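Local coordinates for protein amine Dehydrogenase (Pseudomonas putida, PDB 1JMX) that binds two c-type hemes and probably transfers electrons, as expected of the heme-bearing subunit of a quinohemoprotein amine dehydrogenase, at residues Gln30-Glu35 / Ala110-Pro115; Gly69-Glu74 / Ser164-Glu169; Asp76-Ala81 / Ser105-Ala110. All coordinates share one frame; numbering follows the deposited sequence.

All three contacts lie in the heme-binding part of the chain. Contacts 1 and 3 are buried and share Ala110, because the short helix 107-110 runs straight into strand 112-113. Contact 2, although mostly buried, reaches the surface at Ser73 and Ala166. Chemistry follows place: contact 1 is dense with charged and amide groups that reach a heme propionate, contact 2 combines a tryptophan face with a serine-carboxylate bond at a helix start, and contact 3 joins its segments mainly by methyl packing, without a direct hydrogen bond. Arg31 of contact 1 ties it to contact 2 through Glu74 and Gly69, while the side chain of Leu111 packs against Val78 and Ala81 of contact 3.

Contact 1: Gln30-Glu35 / Ala110-Pro115; sequences QRKTPE and ALQRRP. With HEC (heme c), chain F.
Three N-H donors converge on the amide oxygen OE1 of Gln112. Arg114 approaches side-on with two of them in the plane of its guanidinium: Arg114 NE lies 2.9 Å from Gln112 OE1, nearly along the C=O axis, and Arg114 NH2, also 2.9 Å from Gln112 OE1, takes a lone pair. The third is Lys32 NZ, 3.2 Å from Gln112 OE1 and above the carbonyl plane. A bend at the end of the lysine chain (chi4 -87°) turns its ammonium so that Lys32 NZ also meets Gln30 OE1 at 2.7 Å. Gln30 in turn lays its amide flat on the guanidinium of Arg114, the planes 17° apart and Gln30 CD centred 3.7 Å above the Arg114 plane. Gripped in this way, Arg114 presents NH1 and NH2, its neighbouring edge, to a propionate of the heme ligated by His16 and Met44. Arg114 NH2 reaches heme O2A at 3.0 Å along an almost straight line (178°), Arg114 NH1 reaches heme O1A at 2.8 Å, and Gln30 NE2 adds a bond of 3.1 Å to the same heme O1A.

Beneath these groups the backbones pair antiparallel, Arg31 and Arg113 forming a hydrogen-bonded pair with N-H to O bonds in both directions. On the ribbon face of these two residues, CB and CG of Arg113 lie over the Arg31 guanidinium, whose NH2 is held by the carbonyl of Leu162. A water bridges Thr33 N and Leu111 O at the end of the pairing. Trp119 and Trp37 add cation-pi contacts to Arg114 and Lys32. Lys32 also binds the heme ligated by His104 and His126, placing the contact between the two hemes. Where it crosses Arg114 obliquely, the like charges are probably made tolerable by the Gln112 oxygen and the heme propionates.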
loop_
_atom_site.group_PDB
_atom_site.type_symbol
_atom_site.label_atom_id
_atom_site.label_comp_id
_atom_site.label_asym_id
_atom_site.label_seq_id
_atom_site.Cartn_x
_atom_site.Cartn_y
_atom_site.Cartn_z
ATOM N N GLN A 30 16.729 -16.217 12.231
ATOM C CA GLN A 30 15.367 -15.840 11.906
ATOM C C GLN A 30 14.599 -17.075 11.433
ATOM O O GLN A 30 15.181 -17.985 10.839
ATOM C CB GLN A 30 15.381 -14.794 10.786
ATOM C CG GLN A 30 16.143 -13.515 11.106
ATOM C CD GLN A 30 16.265 -12.596 9.909
ATOM O OE1 GLN A 30 15.664 -12.836 8.862
ATOM N NE2 GLN A 30 17.058 -11.547 10.050
ATOM N N ARG A 31 13.303 -17.121 11.734
ATOM C CA ARG A 31 12.429 -18.225 11.301
ATOM C C ARG A 31 11.244 -17.598 10.589
ATOM O O ARG A 31 10.660 -16.641 11.089
ATOM C CB ARG A 31 11.950 -19.072 12.484
ATOM C CG ARG A 31 13.060 -19.860 13.145
ATOM C CD ARG A 31 12.547 -20.910 14.100
ATOM N NE ARG A 31 12.000 -20.358 15.331
ATOM C CZ ARG A 31 10.706 -20.362 15.632
ATOM N NH1 ARG A 31 9.835 -20.882 14.779
ATOM N NH2 ARG A 31 10.287 -19.909 16.806
ATOM N N LYS A 32 10.927 -18.098 9.402
ATOM C CA LYS A 32 9.821 -17.553 8.616
ATOM C C LYS A 32 9.062 -18.658 7.880
ATOM O O LYS A 32 9.470 -19.827 7.872
ATOM C CB LYS A 32 10.347 -16.570 7.554
ATOM C CG LYS A 32 11.542 -15.710 7.947
ATOM C CD LYS A 32 12.124 -15.041 6.708
ATOM C CE LYS A 32 13.472 -14.388 6.977
ATOM N NZ LYS A 32 13.354 -13.018 7.484
ATOM N N THR A 33 7.971 -18.263 7.231
ATOM C CA THR A 33 7.154 -19.180 6.444
ATOM C C THR A 33 7.872 -19.363 5.104
ATOM O O THR A 33 8.847 -18.663 4.823
ATOM C CB THR A 33 5.739 -18.584 6.172
ATOM O OG1 THR A 33 5.856 -17.384 5.396
ATOM C CG2 THR A 33 5.014 -18.281 7.476
ATOM N N PRO A 34 7.430 -20.332 4.278
ATOM C CA PRO A 34 8.049 -20.574 2.967
ATOM C C PRO A 34 8.053 -19.322 2.076
ATOM O O PRO A 34 9.053 -19.028 1.418
ATOM C CB PRO A 34 7.172 -21.677 2.384
ATOM C CG PRO A 34 6.819 -22.471 3.598
ATOM C CD PRO A 34 6.462 -21.400 4.600
ATOM N N GLU A 35 6.944 -18.583 2.058
ATOM C CA GLU A 35 6.886 -17.366 1.251
ATOM C C GLU A 35 7.688 -16.241 1.889
ATOM O O GLU A 35 8.070 -15.300 1.212
ATOM C CB GLU A 35 5.451 -16.909 0.924
ATOM C CG GLU A 35 4.339 -17.357 1.844
ATOM C CD GLU A 35 4.008 -18.826 1.702
ATOM O OE1 GLU A 35 4.188 -19.552 2.687
ATOM O OE2 GLU A 35 3.580 -19.260 0.619
ATOM N N ALA A 110 3.920 -10.920 12.142
ATOM C CA ALA A 110 3.565 -12.047 13.004
ATOM C C ALA A 110 3.931 -13.418 12.435
ATOM O O ALA A 110 3.969 -14.403 13.166
ATOM C CB ALA A 110 2.085 -11.994 13.343
ATOM N N LEU A 111 4.206 -13.482 11.136
ATOM C CA LEU A 111 4.588 -14.739 10.502
ATOM C C LEU A 111 6.102 -14.952 10.522
ATOM O O LEU A 111 6.652 -15.706 9.719
ATOM C CB LEU A 111 4.033 -14.826 9.076
ATOM C CG LEU A 111 2.541 -15.153 9.005
ATOM C CD1 LEU A 111 2.017 -14.928 7.608
ATOM C CD2 LEU A 111 2.301 -16.588 9.457
ATOM N N GLN A 112 6.765 -14.274 11.456
ATOM C CA GLN A 112 8.209 -14.378 11.638
ATOM C C GLN A 112 8.567 -14.441 13.123
ATOM O O GLN A 112 7.842 -13.936 13.976
ATOM C CB GLN A 112 8.941 -13.206 10.968
ATOM C CG GLN A 112 8.834 -13.186 9.449
ATOM C CD GLN A 112 9.928 -12.374 8.789
ATOM O OE1 GLN A 112 10.966 -12.109 9.390
ATOM N NE2 GLN A 112 9.710 -11.994 7.538
ATOM N N ARG A 113 9.670 -15.115 13.420
ATOM C CA ARG A 113 10.166 -15.257 14.783
ATOM C C ARG A 113 11.640 -14.831 14.785
ATOM O O ARG A 113 12.441 -15.336 14.000
ATOM C CB ARG A 113 10.005 -16.707 15.252
ATOM C CG ARG A 113 8.560 -17.139 15.479
ATOM C CD ARG A 113 7.912 -16.258 16.526
ATOM N NE ARG A 113 6.537 -16.634 16.838
ATOM C CZ ARG A 113 5.476 -16.316 16.098
ATOM N NH1 ARG A 113 5.621 -15.617 14.976
ATOM N NH2 ARG A 113 4.259 -16.658 16.503
ATOM N N ARG A 114 11.988 -13.871 15.633
ATOM C CA ARG A 114 13.360 -13.358 15.687
ATOM C C ARG A 114 13.772 -12.893 17.072
ATOM O O ARG A 114 12.924 -12.532 17.888
ATOM C CB ARG A 114 13.502 -12.122 14.791
ATOM C CG ARG A 114 13.086 -12.255 13.355
ATOM C CD ARG A 114 13.121 -10.889 12.721
ATOM N NE ARG A 114 12.851 -10.923 11.296
ATOM C CZ ARG A 114 13.501 -10.193 10.400
ATOM N NH1 ARG A 114 14.471 -9.374 10.781
ATOM N NH2 ARG A 114 13.152 -10.251 9.127
ATOM N N PRO A 115 15.087 -12.923 17.367
ATOM C CA PRO A 115 15.543 -12.461 18.679
ATOM C C PRO A 115 15.558 -10.928 18.581
ATOM O O PRO A 115 15.477 -10.379 17.476
ATOM C CB PRO A 115 16.952 -13.059 18.788
ATOM C CG PRO A 115 17.420 -13.093 17.379
ATOM C CD PRO A 115 16.190 -13.575 16.629
HETATM FE FE HEC F . 21.317 -11.161 2.500
HETATM C CHA HEC F . 20.029 -9.202 4.923
HETATM C CHB HEC F . 19.353 -13.721 3.512
HETATM C CHC HEC F . 22.642 -13.145 0.058
HETATM C CHD HEC F . 23.322 -8.571 1.475
HETATM N NA HEC F . 19.981 -11.407 3.912
HETATM C C1A HEC F . 19.555 -10.495 4.842
HETATM C C2A HEC F . 18.548 -11.070 5.724
HETATM C C3A HEC F . 18.365 -12.336 5.319
HETATM C C4A HEC F . 19.252 -12.547 4.196
HETATM C CMA HEC F . 17.413 -13.345 5.931
HETATM C CAA HEC F . 17.857 -10.359 6.865
HETATM C CBA HEC F . 16.523 -9.833 6.385
HETATM C CGA HEC F . 15.750 -9.094 7.460
HETATM O O1A HEC F . 16.236 -8.973 8.597
HETATM O O2A HEC F . 14.635 -8.627 7.159
HETATM N NB HEC F . 21.056 -13.014 1.908
HETATM C C1B HEC F . 20.185 -13.966 2.443
HETATM C C2B HEC F . 20.250 -15.229 1.788
HETATM C C3B HEC F . 21.195 -15.072 0.813
HETATM C C4B HEC F . 21.682 -13.702 0.882
HETATM C CMB HEC F . 19.428 -16.488 2.138
HETATM C CAB HEC F . 21.612 -16.187 -0.125
HETATM C CBB HEC F . 20.787 -16.442 -1.389
HETATM N NC HEC F . 22.683 -10.907 1.074
HETATM C C1C HEC F . 23.112 -11.844 0.142
HETATM C C2C HEC F . 24.117 -11.302 -0.737
HETATM C C3C HEC F . 24.324 -10.041 -0.345
HETATM C C4C HEC F . 23.421 -9.781 0.781
HETATM C CMC HEC F . 24.807 -12.056 -1.874
HETATM C CAC HEC F . 25.479 -9.181 -0.833
HETATM C CBC HEC F . 25.386 -8.353 -2.100
HETATM N ND HEC F . 21.616 -9.277 3.070
HETATM C C1D HEC F . 22.473 -8.332 2.550
HETATM C C2D HEC F . 22.380 -7.055 3.270
HETATM C C3D HEC F . 21.440 -7.269 4.235
HETATM C C4D HEC F . 20.992 -8.624 4.098
HETATM C CMD HEC F . 23.172 -5.773 2.986
HETATM C CAD HEC F . 20.919 -6.296 5.291
HETATM C CBD HEC F . 19.797 -5.371 4.847
HETATM C CGD HEC F . 18.577 -6.108 4.351
HETATM O O1D HEC F . 18.331 -6.115 3.142
HETATM O O2D HEC F . 17.846 -6.690 5.166
HETATM O O HOH W 1 6.950 -15.397 6.863
#

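Contact 2: Gly69-Glu74 / Ser164-Glu169; sequences GLAPSE and SAAWAE
One face of the Trp167 indole is met by the carbonyl oxygen Gly69 O, which sits 3.4 Å above the Trp167 ring plane, offset toward the rim over the six-membered ring. CG of Trp167 is anti to the backbone N (chi1 177°), which swings the ring off the helix toward Gly69. Arg31 makes a cation-pi contact with the same indole and donates to Gly69 O. The carboxylate of Glu74 is the second flat group, met from above its plane at both oxygens. Ala71 N gives a bond of 2.8 Å to Glu74 OE1, and Ser164 OG donates to Glu74 OE2 at 2.7 Å. Arg31 also makes a salt bridge to Glu74 OE1. Beside the carboxylate, Ala71 CB presses against the helix, 3.4 Å from Ala166 O and 3.9 Å from Ala166 CB. An alanine in place of this tryptophan would remove the indole laid against Gly69 and the cation-pi partner of Arg31, and would probably loosen the packing of the 69-74 loop on the helix. Ser164 OG also accepts a weak bond from Trp167 N, so the loop carboxylate is joined to a serine N-cap at the start of helix 165-173.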
loop_
_atom_site.group_PDB
_atom_site.type_symbol
_atom_site.label_atom_id
_atom_site.label_comp_id
_atom_site.label_asym_id
_atom_site.label_seq_id
_atom_site.Cartn_x
_atom_site.Cartn_y
_atom_site.Cartn_z
ATOM N N GLY A 69 11.558 -22.834 10.174
ATOM C CA GLY A 69 10.170 -22.529 9.898
ATOM C C GLY A 69 9.430 -22.230 11.184
ATOM O O GLY A 69 10.038 -22.051 12.239
ATOM N N LEU A 70 8.111 -22.154 11.090
ATOM C CA LEU A 70 7.289 -21.879 12.257
ATOM C C LEU A 70 6.475 -23.118 12.604
ATOM O O LEU A 70 6.110 -23.897 11.730
ATOM C CB LEU A 70 6.317 -20.728 11.974
ATOM C CG LEU A 70 6.811 -19.376 11.468
ATOM C CD1 LEU A 70 5.637 -18.416 11.414
ATOM C CD2 LEU A 70 7.880 -18.829 12.378
ATOM N N ALA A 71 6.219 -23.317 13.888
ATOM C CA ALA A 71 5.386 -24.427 14.309
ATOM C C ALA A 71 3.961 -24.057 13.857
ATOM O O ALA A 71 3.666 -22.886 13.611
ATOM C CB ALA A 71 5.447 -24.583 15.819
ATOM N N PRO A 72 3.077 -25.053 13.696
ATOM C CA PRO A 72 1.711 -24.755 13.269
ATOM C C PRO A 72 1.029 -23.697 14.136
ATOM O O PRO A 72 0.473 -22.737 13.618
ATOM C CB PRO A 72 1.027 -26.115 13.377
ATOM C CG PRO A 72 2.130 -27.051 13.017
ATOM C CD PRO A 72 3.277 -26.507 13.820
ATOM N N SER A 73 1.137 -23.845 15.452
ATOM C CA SER A 73 0.522 -22.912 16.383
ATOM C C SER A 73 1.098 -21.498 16.328
ATOM O O SER A 73 0.511 -20.571 16.870
ATOM C CB SER A 73 0.588 -23.459 17.807
ATOM O OG SER A 73 1.922 -23.603 18.241
ATOM N N GLU A 74 2.251 -21.333 15.688
ATOM C CA GLU A 74 2.853 -20.010 15.567
ATOM C C GLU A 74 2.268 -19.256 14.375
ATOM O O GLU A 74 2.571 -18.085 14.169
ATOM C CB GLU A 74 4.376 -20.108 15.464
ATOM C CG GLU A 74 5.048 -20.667 16.719
ATOM C CD GLU A 74 6.557 -20.744 16.589
ATOM O OE1 GLU A 74 7.055 -21.162 15.528
ATOM O OE2 GLU A 74 7.250 -20.379 17.549
ATOM N N SER A 164 11.045 -20.950 21.174
ATOM C CA SER A 164 9.771 -21.193 21.828
ATOM C C SER A 164 9.617 -22.701 21.983
ATOM O O SER A 164 10.251 -23.476 21.262
ATOM C CB SER A 164 8.618 -20.622 20.986
ATOM O OG SER A 164 8.464 -21.332 19.767
ATOM N N ALA A 165 8.786 -23.109 22.934
ATOM C CA ALA A 165 8.547 -24.524 23.176
ATOM C C ALA A 165 7.886 -25.154 21.953
ATOM O O ALA A 165 8.210 -26.275 21.567
ATOM C CB ALA A 165 7.664 -24.695 24.407
ATOM N N ALA A 166 6.993 -24.390 21.326
ATOM C CA ALA A 166 6.259 -24.825 20.141
ATOM C C ALA A 166 7.167 -25.277 19.004
ATOM O O ALA A 166 6.943 -26.322 18.390
ATOM C CB ALA A 166 5.353 -23.696 19.666
ATOM N N TRP A 167 8.183 -24.471 18.713
ATOM C CA TRP A 167 9.127 -24.785 17.653
ATOM C C TRP A 167 9.994 -25.985 18.011
ATOM O O TRP A 167 10.303 -26.814 17.156
ATOM C CB TRP A 167 10.017 -23.574 17.364
ATOM C CG TRP A 167 11.055 -23.838 16.326
ATOM C CD1 TRP A 167 12.384 -23.554 16.408
ATOM C CD2 TRP A 167 10.851 -24.453 15.046
ATOM N NE1 TRP A 167 13.024 -23.952 15.261
ATOM C CE2 TRP A 167 12.109 -24.509 14.407
ATOM C CE3 TRP A 167 9.726 -24.965 14.377
ATOM C CZ2 TRP A 167 12.280 -25.055 13.129
ATOM C CZ3 TRP A 167 9.894 -25.510 13.107
ATOM C CH2 TRP A 167 11.166 -25.550 12.497
ATOM N N ALA A 168 10.409 -26.051 19.272
ATOM C CA ALA A 168 11.253 -27.140 19.758
ATOM C C ALA A 168 10.510 -28.470 19.672
ATOM O O ALA A 168 11.053 -29.469 19.183
ATOM C CB ALA A 168 11.681 -26.864 21.206
ATOM N N GLU A 169 9.259 -28.461 20.129
ATOM C CA GLU A 169 8.408 -29.645 20.124
ATOM C C GLU A 169 7.909 -30.005 18.742
ATOM O O GLU A 169 7.473 -31.135 18.508
ATOM C CB GLU A 169 7.246 -29.464 21.092
ATOM C CG GLU A 169 7.680 -29.661 22.536
ATOM C CD GLU A 169 6.610 -29.299 23.548
ATOM O OE1 GLU A 169 6.908 -28.476 24.452
ATOM O OE2 GLU A 169 5.483 -29.850 23.456
#

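Contact 3: Asp76-Ala81 / Ser105-Ala110; sequences DGVRYA and SGARVA. With HEC (heme c), chain E.
The helix that follows the Cys100-Cys103-His104 heme-attachment motif carries this contact, and the other side of that helix lines the pocket of the heme ligated by His104 and His126. The type I turn Val78-Ala81 packs on the helix through Ala107, whose methyl group sits among three side chains. Tyr80 OH reaches Ala107 CB at 3.4 Å. Ala81 CB meets Ala107 CB at 3.8 Å. Val78 CG1 flanks the same methyl and touches Ala110 CB at 4.0 Å. The Tyr80 hydroxyl is bonded to Glu90, which also accepts from the backbone N-H groups of Gly106 and Ala107. Ser105 OG caps Arg108 N at 3.3 Å. From the heme side of the helix, Arg108 extends and then bends at chi3 (-71°), bringing Arg108 NH1 to 2.9 Å from heme propionate oxygen O1D, while Val109 CG1 rests 3.6 Å from the heme methyl CMB. Arg108 NE is held by the C-terminal carboxylate of Pro494 and NH2 by the carbonyl of Leu493. The helix thus divides its chemistry, with small apolar groups toward the turn and, toward the heme, a valine and an arginine whose charge is probably shared between the propionate and the C-terminal carboxylate.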
loop_
_atom_site.group_PDB
_atom_site.type_symbol
_atom_site.label_atom_id
_atom_site.label_comp_id
_atom_site.label_asym_id
_atom_site.label_seq_id
_atom_site.Cartn_x
_atom_site.Cartn_y
_atom_site.Cartn_z
ATOM N N ASP A 76 -1.173 -19.645 13.847
ATOM C CA ASP A 76 -2.572 -19.510 14.258
ATOM C C ASP A 76 -3.088 -18.077 14.230
ATOM O O ASP A 76 -2.564 -17.201 14.921
ATOM C CB ASP A 76 -2.778 -20.062 15.671
ATOM C CG ASP A 76 -2.866 -21.580 15.713
ATOM O OD1 ASP A 76 -2.780 -22.237 14.646
ATOM O OD2 ASP A 76 -3.028 -22.118 16.832
ATOM N N GLY A 77 -4.125 -17.850 13.429
ATOM C CA GLY A 77 -4.717 -16.528 13.331
ATOM C C GLY A 77 -4.162 -15.596 12.268
ATOM O O GLY A 77 -4.752 -14.548 12.009
ATOM N N VAL A 78 -3.031 -15.949 11.665
ATOM C CA VAL A 78 -2.442 -15.107 10.626
ATOM C C VAL A 78 -2.215 -15.861 9.309
ATOM O O VAL A 78 -1.495 -15.386 8.427
ATOM C CB VAL A 78 -1.126 -14.388 11.108
ATOM C CG1 VAL A 78 -1.463 -13.246 12.049
ATOM C CG2 VAL A 78 -0.189 -15.356 11.804
ATOM N N ARG A 79 -2.892 -16.999 9.150
ATOM C CA ARG A 79 -2.753 -17.794 7.941
ATOM C C ARG A 79 -3.403 -17.155 6.708
ATOM O O ARG A 79 -3.082 -17.520 5.581
ATOM C CB ARG A 79 -3.273 -19.218 8.167
ATOM C CG ARG A 79 -2.485 -19.998 9.225
ATOM C CD ARG A 79 -2.805 -21.492 9.193
ATOM N NE ARG A 79 -2.477 -22.084 7.898
ATOM C CZ ARG A 79 -1.258 -22.478 7.541
ATOM N NH1 ARG A 79 -0.245 -22.364 8.386
ATOM N NH2 ARG A 79 -1.033 -22.917 6.313
ATOM N N TYR A 80 -4.286 -16.184 6.929
ATOM C CA TYR A 80 -4.963 -15.482 5.838
ATOM C C TYR A 80 -3.991 -14.783 4.895
ATOM O O TYR A 80 -4.307 -14.560 3.728
ATOM C CB TYR A 80 -5.971 -14.458 6.376
ATOM C CG TYR A 80 -5.388 -13.393 7.286
ATOM C CD1 TYR A 80 -5.412 -13.551 8.670
ATOM C CD2 TYR A 80 -4.803 -12.233 6.767
ATOM C CE1 TYR A 80 -4.870 -12.592 9.520
ATOM C CE2 TYR A 80 -4.253 -11.256 7.613
ATOM C CZ TYR A 80 -4.290 -11.450 8.987
ATOM O OH TYR A 80 -3.745 -10.524 9.842
ATOM N N ALA A 81 -2.813 -14.430 5.409
ATOM C CA ALA A 81 -1.779 -13.755 4.613
ATOM C C ALA A 81 -1.214 -14.687 3.541
ATOM O O ALA A 81 -1.073 -14.293 2.384
ATOM C CB ALA A 81 -0.660 -13.230 5.521
ATOM N N SER A 105 0.814 -5.561 5.688
ATOM C CA SER A 105 0.013 -6.150 6.753
ATOM C C SER A 105 0.808 -6.400 8.029
ATOM O O SER A 105 2.029 -6.507 7.998
ATOM C CB SER A 105 -0.583 -7.478 6.276
ATOM O OG SER A 105 0.416 -8.474 6.171
ATOM N N GLY A 106 0.104 -6.472 9.153
ATOM C CA GLY A 106 0.737 -6.769 10.420
ATOM C C GLY A 106 0.994 -8.267 10.491
ATOM O O GLY A 106 1.767 -8.721 11.327
ATOM N N ALA A 107 0.330 -9.034 9.622
ATOM C CA ALA A 107 0.490 -10.488 9.567
ATOM C C ALA A 107 1.874 -10.872 9.051
ATOM O O ALA A 107 2.403 -11.912 9.423
ATOM C CB ALA A 107 -0.581 -11.111 8.695
ATOM N N ARG A 108 2.440 -10.034 8.182
ATOM C CA ARG A 108 3.773 -10.253 7.617
ATOM C C ARG A 108 4.805 -10.254 8.752
ATOM O O ARG A 108 5.807 -10.960 8.702
ATOM C CB ARG A 108 4.100 -9.149 6.607
ATOM C CG ARG A 108 5.480 -9.251 5.990
ATOM C CD ARG A 108 5.813 -8.058 5.115
ATOM N NE ARG A 108 5.043 -8.039 3.879
ATOM C CZ ARG A 108 5.269 -7.206 2.868
ATOM N NH1 ARG A 108 6.248 -6.321 2.942
ATOM N NH2 ARG A 108 4.507 -7.243 1.790
ATOM N N VAL A 109 4.518 -9.476 9.787
ATOM C CA VAL A 109 5.367 -9.359 10.960
ATOM C C VAL A 109 5.180 -10.580 11.865
ATOM O O VAL A 109 6.153 -11.196 12.292
ATOM C CB VAL A 109 5.003 -8.082 11.756
ATOM C CG1 VAL A 109 5.847 -7.968 13.009
ATOM C CG2 VAL A 109 5.162 -6.855 10.883
ATOM N N ALA A 110 3.920 -10.920 12.142
ATOM C CA ALA A 110 3.565 -12.047 13.004
ATOM C C ALA A 110 3.931 -13.418 12.435
ATOM O O ALA A 110 3.969 -14.403 13.166
ATOM C CB ALA A 110 2.085 -11.994 13.343
HETATM FE FE HEC E . 8.132 -3.670 6.888
HETATM C CHA HEC E . 9.253 -5.854 4.620
HETATM C CHB HEC E . 8.668 -5.971 9.299
HETATM C CHC HEC E . 7.171 -1.420 9.229
HETATM C CHD HEC E . 7.631 -1.344 4.418
HETATM N NA HEC E . 8.786 -5.512 6.942
HETATM C C1A HEC E . 9.207 -6.280 5.906
HETATM C C2A HEC E . 9.612 -7.589 6.336
HETATM C C3A HEC E . 9.431 -7.623 7.654
HETATM C C4A HEC E . 8.933 -6.329 8.031
HETATM C CMA HEC E . 9.717 -8.793 8.579
HETATM C CAA HEC E . 10.154 -8.680 5.440
HETATM C CBA HEC E . 11.614 -8.834 5.861
HETATM C CGA HEC E . 12.434 -9.850 5.108
HETATM O O1A HEC E . 11.953 -10.506 4.199
HETATM O O2A HEC E . 13.594 -9.981 5.435
HETATM N NB HEC E . 7.951 -3.689 8.827
HETATM C C1B HEC E . 8.221 -4.743 9.701
HETATM C C2B HEC E . 8.020 -4.415 11.072
HETATM C C3B HEC E . 7.621 -3.112 11.071
HETATM C C4B HEC E . 7.553 -2.672 9.672
HETATM C CMB HEC E . 8.242 -5.345 12.282
HETATM C CAB HEC E . 7.333 -2.333 12.347
HETATM C CBB HEC E . 8.407 -1.323 12.760
HETATM N NC HEC E . 7.504 -1.796 6.827
HETATM C C1C HEC E . 7.136 -1.013 7.900
HETATM C C2C HEC E . 6.717 0.294 7.484
HETATM C C3C HEC E . 6.826 0.324 6.154
HETATM C C4C HEC E . 7.337 -0.974 5.730
HETATM C CMC HEC E . 6.240 1.409 8.418
HETATM C CAC HEC E . 6.335 1.482 5.313
HETATM C CBC HEC E . 7.252 2.647 4.994
HETATM N ND HEC E . 8.390 -3.601 4.939
HETATM C C1D HEC E . 8.142 -2.578 4.047
HETATM C C2D HEC E . 8.501 -2.960 2.679
HETATM C C3D HEC E . 8.967 -4.255 2.800
HETATM C C4D HEC E . 8.874 -4.605 4.161
HETATM C CMD HEC E . 8.377 -2.094 1.429
HETATM C CAD HEC E . 9.513 -5.248 1.767
HETATM C CBD HEC E . 9.500 -4.838 0.333
HETATM C CGD HEC E . 8.276 -5.344 -0.355
HETATM O O1D HEC E . 7.258 -5.580 0.334
HETATM O O2D HEC E . 8.313 -5.514 -1.594
#